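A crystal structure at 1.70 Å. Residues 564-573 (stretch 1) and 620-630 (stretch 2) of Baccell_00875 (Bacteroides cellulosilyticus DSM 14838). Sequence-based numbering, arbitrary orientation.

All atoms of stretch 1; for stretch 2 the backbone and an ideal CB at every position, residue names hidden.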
# COMPACT_ATOMS: atom_id res chain seq x y z
N TYR A 564 -26.26 -7.31 6.65
CA TYR A 564 -24.80 -7.32 6.70
C TYR A 564 -24.21 -7.24 5.29
O TYR A 564 -23.25 -6.49 5.09
CB TYR A 564 -24.26 -8.50 7.51
CG TYR A 564 -24.83 -8.57 8.92
CD1 TYR A 564 -24.79 -7.47 9.76
CD2 TYR A 564 -25.40 -9.75 9.40
CE1 TYR A 564 -25.33 -7.52 11.04
CE2 TYR A 564 -25.93 -9.81 10.69
CZ TYR A 564 -25.90 -8.70 11.51
OH TYR A 564 -26.41 -8.73 12.79
N LEU A 565 -24.77 -7.97 4.33
CA LEU A 565 -24.33 -7.87 2.94
C LEU A 565 -24.58 -6.50 2.35
O LEU A 565 -23.77 -6.02 1.55
CB LEU A 565 -24.97 -8.93 2.03
CG LEU A 565 -24.43 -9.04 0.58
CD1 LEU A 565 -22.90 -9.06 0.52
CD2 LEU A 565 -24.98 -10.28 -0.12
N ASP A 566 -25.71 -5.88 2.68
CA ASP A 566 -25.98 -4.52 2.18
C ASP A 566 -24.93 -3.52 2.70
O ASP A 566 -24.49 -2.65 1.97
CB ASP A 566 -27.43 -4.07 2.50
CG ASP A 566 -28.50 -4.80 1.65
OD1 ASP A 566 -28.18 -5.49 0.64
OD2 ASP A 566 -29.69 -4.66 1.99
N GLU A 567 -24.49 -3.69 3.94
CA GLU A 567 -23.42 -2.85 4.49
C GLU A 567 -22.06 -3.11 3.80
O GLU A 567 -21.34 -2.16 3.47
CB GLU A 567 -23.29 -3.03 5.99
CG GLU A 567 -22.35 -2.03 6.66
CD GLU A 567 -22.74 -0.58 6.46
OE1 GLU A 567 -23.96 -0.31 6.38
OE2 GLU A 567 -21.85 0.30 6.41
N VAL A 568 -21.75 -4.38 3.55
CA VAL A 568 -20.58 -4.76 2.74
C VAL A 568 -20.59 -4.00 1.42
O VAL A 568 -19.60 -3.36 1.07
CB VAL A 568 -20.52 -6.29 2.47
CG1 VAL A 568 -19.49 -6.65 1.39
CG2 VAL A 568 -20.22 -7.04 3.75
N LYS A 569 -21.71 -4.08 0.70
CA LYS A 569 -21.85 -3.43 -0.61
C LYS A 569 -21.73 -1.92 -0.53
O LYS A 569 -21.16 -1.31 -1.43
CB LYS A 569 -23.16 -3.82 -1.30
CG LYS A 569 -23.11 -5.22 -1.87
CD LYS A 569 -24.43 -5.59 -2.51
CE LYS A 569 -24.38 -7.01 -3.05
NZ LYS A 569 -25.74 -7.58 -3.13
N ARG A 570 -22.26 -1.32 0.54
CA ARG A 570 -22.09 0.12 0.77
C ARG A 570 -20.62 0.51 0.99
O ARG A 570 -20.18 1.56 0.52
CB ARG A 570 -22.94 0.64 1.96
CG ARG A 570 -24.39 0.92 1.60
CD ARG A 570 -25.12 1.68 2.72
NE ARG A 570 -25.33 0.83 3.90
CZ ARG A 570 -26.32 -0.06 4.05
NH1 ARG A 570 -27.25 -0.23 3.10
NH2 ARG A 570 -26.38 -0.78 5.16
N GLN A 571 -19.88 -0.33 1.71
CA GLN A 571 -18.50 -0.02 2.08
C GLN A 571 -17.46 -0.40 1.02
O GLN A 571 -16.35 0.13 1.05
CB GLN A 571 -18.15 -0.63 3.42
CG GLN A 571 -18.93 -0.00 4.58
CD GLN A 571 -18.35 -0.31 5.95
OE1 GLN A 571 -17.14 -0.55 6.09
NE2 GLN A 571 -19.21 -0.31 6.98
N MET A 572 -17.81 -1.29 0.09
CA MET A 572 -16.81 -1.79 -0.89
C MET A 572 -16.12 -0.67 -1.67
O MET A 572 -14.91 -0.74 -1.80
CB MET A 572 -17.41 -2.80 -1.86
CG MET A 572 -17.58 -4.18 -1.24
SD MET A 572 -16.02 -5.05 -1.02
CE MET A 572 -15.69 -5.46 -2.72
N PRO A 573 -16.86 0.34 -2.18
CA PRO A 573 -16.20 1.41 -2.95
C PRO A 573 -15.20 2.23 -2.12
O PRO A 573 -14.18 2.70 -2.66
CB PRO A 573 -17.36 2.29 -3.43
CG PRO A 573 -18.55 1.40 -3.37
CD PRO A 573 -18.32 0.57 -2.15
N UNK A 620 -8.61 -10.76 1.12
CA UNK A 620 -9.57 -11.56 1.89
C UNK A 620 -11.00 -11.08 1.68
O UNK A 620 -11.90 -11.88 1.43
CB UNK A 620 -9.22 -11.51 3.38
N UNK A 621 -11.19 -9.76 1.74
CA UNK A 621 -12.48 -9.17 1.50
C UNK A 621 -13.04 -9.52 0.13
O UNK A 621 -14.23 -9.86 0.01
CB UNK A 621 -12.39 -7.65 1.65
N UNK A 622 -12.20 -9.42 -0.91
CA UNK A 622 -12.63 -9.73 -2.26
C UNK A 622 -13.01 -11.20 -2.39
O UNK A 622 -13.98 -11.52 -3.07
CB UNK A 622 -11.53 -9.38 -3.26
N UNK A 623 -12.24 -12.06 -1.73
CA UNK A 623 -12.53 -13.51 -1.66
C UNK A 623 -13.91 -13.77 -1.01
O UNK A 623 -14.76 -14.48 -1.59
CB UNK A 623 -11.44 -14.23 -0.87
N UNK A 624 -14.14 -13.15 0.14
CA UNK A 624 -15.45 -13.32 0.80
C UNK A 624 -16.58 -12.70 -0.01
O UNK A 624 -17.67 -13.26 -0.07
CB UNK A 624 -15.42 -12.70 2.20
N UNK A 625 -16.33 -11.54 -0.62
CA UNK A 625 -17.35 -10.88 -1.41
C UNK A 625 -17.78 -11.77 -2.61
O UNK A 625 -18.96 -11.82 -2.95
CB UNK A 625 -16.83 -9.53 -1.90
N UNK A 626 -16.81 -12.45 -3.25
CA UNK A 626 -17.12 -13.38 -4.32
C UNK A 626 -17.97 -14.57 -3.83
O UNK A 626 -18.86 -15.02 -4.55
CB UNK A 626 -15.82 -13.89 -4.95
N UNK A 627 -17.70 -15.06 -2.62
CA UNK A 627 -18.53 -16.11 -2.01
C UNK A 627 -19.96 -15.62 -1.72
O UNK A 627 -20.91 -16.37 -1.86
CB UNK A 627 -17.88 -16.60 -0.71
N UNK A 628 -20.07 -14.36 -1.30
CA UNK A 628 -21.35 -13.73 -0.96
C UNK A 628 -22.26 -13.48 -2.16
O UNK A 628 -23.47 -13.69 -2.09
CB UNK A 628 -21.09 -12.40 -0.25
N UNK A 629 -21.67 -13.03 -3.27
CA UNK A 629 -22.41 -12.55 -4.44
C UNK A 629 -22.33 -13.49 -5.63
O UNK A 629 -23.09 -13.30 -6.59
CB UNK A 629 -21.89 -11.17 -4.85
N UNK A 630 -21.38 -14.42 -5.63
CA UNK A 630 -21.07 -15.22 -6.81
C UNK A 630 -20.35 -14.46 -7.93
O UNK A 630 -20.22 -14.98 -9.03
CB UNK A 630 -22.37 -15.81 -7.36

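Stretch 2 runs as a helix through position 629, and it crosses the helix of stretch 1 at 131° between their N-to-C directions, with the axes 11.6 Å apart at closest approach. Stretch 1 offers this neighbour an apolar row, Leu565, Val568 and Met572, with the aliphatic part of Lys569 beside it.

Position 620 has no atom of stretch 1 near its CB, so the contact sets no preference there; it is Ala620.

At 621 the CB points toward stretch 1, and its ideal position lies 5.2 Å from Met572 SD. That gap suits a medium apolar side chain such as valine, isoleucine or leucine. The residue is Val621, rotamer t, whose CG1 packs 3.7 Å from Met572 SD.

At 622 the CB points sideways and has nothing close to it, so a small residue would stop short, whereas a long or aromatic one could turn back to the methionine. Tyr622 does this, bringing CD1 to 3.9 Å from Met572 CE.

Positions 623 and 624 are out of reach, and many residues would serve as far as stretch 1 is concerned; they are Tyr623 and Tyr624, the latter with its hydroxyl hydrogen-bonded elsewhere in the structure.

Position 625 also starts sideways, but its ideal CB is 4.3 Å from Met572 CE and 5.1 Å from Val568 CG1. A leucine, methionine or aromatic group could exploit these apolar neighbours, and a flat ring could take the methyl on its face. Tyr625, with chi1 in t, starts sideways, but the end of its side chain comes nearer to stretch 1. Met572 CE sits over one face, 4.1 Å from the ring centroid in a CH-pi contact, while Val568 CG1 meets the ring edge, 3.8 Å from Tyr625 CD1. Lys569 CG also lies at the edge, 4.1 Å from Tyr625 CE1.

Positions 626 and 627 find no partner in stretch 1; they are Ala626 and Leu627.

At 628 the CB points toward stretch 1 and its ideal position is already 3.9 Å from Leu565 CD1, where the CA atoms of 565 and 628 are only 7.6 Å apart. Small residues such as alanine, cysteine or serine fit readily, the first two matching the apolar leucine best. Cys628 packs its CB 3.9 Å from Leu565 CD1.

At 629 the CB points sideways, 5.2 Å from Lys569 CE, so a short side chain with a methyl, or a longer polar one, would suit. Thr629 sets CG2 4.1 Å from Lys569 CE, while its OG1 donates a hydrogen bond to Tyr625 O (2.8 Å), back along its own helix.

Position 630 leaves the helix with phi of 72°, which favours glycine. It is Gly630.

Stretch 2, residues 620-630: AVYYYYALCTG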
# COMPACT_ATOMS: atom_id res chain seq x y z
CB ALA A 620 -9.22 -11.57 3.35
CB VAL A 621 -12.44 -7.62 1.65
CG1 VAL A 621 -13.73 -6.98 1.10
CG2 VAL A 621 -12.20 -7.24 3.09
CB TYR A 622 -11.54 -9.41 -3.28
CG TYR A 622 -11.22 -7.95 -3.50
CD1 TYR A 622 -12.05 -6.93 -3.00
CD2 TYR A 622 -10.08 -7.58 -4.21
CE1 TYR A 622 -11.76 -5.60 -3.23
CE2 TYR A 622 -9.79 -6.24 -4.43
CZ TYR A 622 -10.64 -5.27 -3.96
OH TYR A 622 -10.34 -3.94 -4.15
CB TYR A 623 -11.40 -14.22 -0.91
CG TYR A 623 -11.73 -15.57 -0.32
CD1 TYR A 623 -11.69 -16.72 -1.11
CD2 TYR A 623 -12.03 -15.70 1.02
CE1 TYR A 623 -11.98 -17.97 -0.56
CE2 TYR A 623 -12.32 -16.92 1.58
CZ TYR A 623 -12.31 -18.05 0.79
OH TYR A 623 -12.61 -19.25 1.38
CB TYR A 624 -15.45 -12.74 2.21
CG TYR A 624 -14.61 -13.45 3.23
CD1 TYR A 624 -14.82 -14.80 3.52
CD2 TYR A 624 -13.61 -12.79 3.93
CE1 TYR A 624 -14.06 -15.45 4.46
CE2 TYR A 624 -12.86 -13.43 4.88
CZ TYR A 624 -13.08 -14.78 5.13
OH TYR A 624 -12.34 -15.42 6.06
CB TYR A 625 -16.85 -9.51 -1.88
CG TYR A 625 -17.85 -8.76 -2.69
CD1 TYR A 625 -18.85 -8.01 -2.09
CD2 TYR A 625 -17.82 -8.81 -4.07
CE1 TYR A 625 -19.78 -7.32 -2.85
CE2 TYR A 625 -18.75 -8.13 -4.85
CZ TYR A 625 -19.73 -7.37 -4.23
OH TYR A 625 -20.65 -6.70 -5.00
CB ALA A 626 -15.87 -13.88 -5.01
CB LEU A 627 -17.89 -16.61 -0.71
CG LEU A 627 -16.59 -17.40 -0.83
CD1 LEU A 627 -16.05 -17.77 0.53
CD2 LEU A 627 -16.80 -18.64 -1.68
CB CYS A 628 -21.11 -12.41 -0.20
SG CYS A 628 -20.47 -12.52 1.49
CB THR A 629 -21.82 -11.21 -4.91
OG1 THR A 629 -20.45 -11.41 -5.30
CG2 THR A 629 -21.89 -10.17 -3.82
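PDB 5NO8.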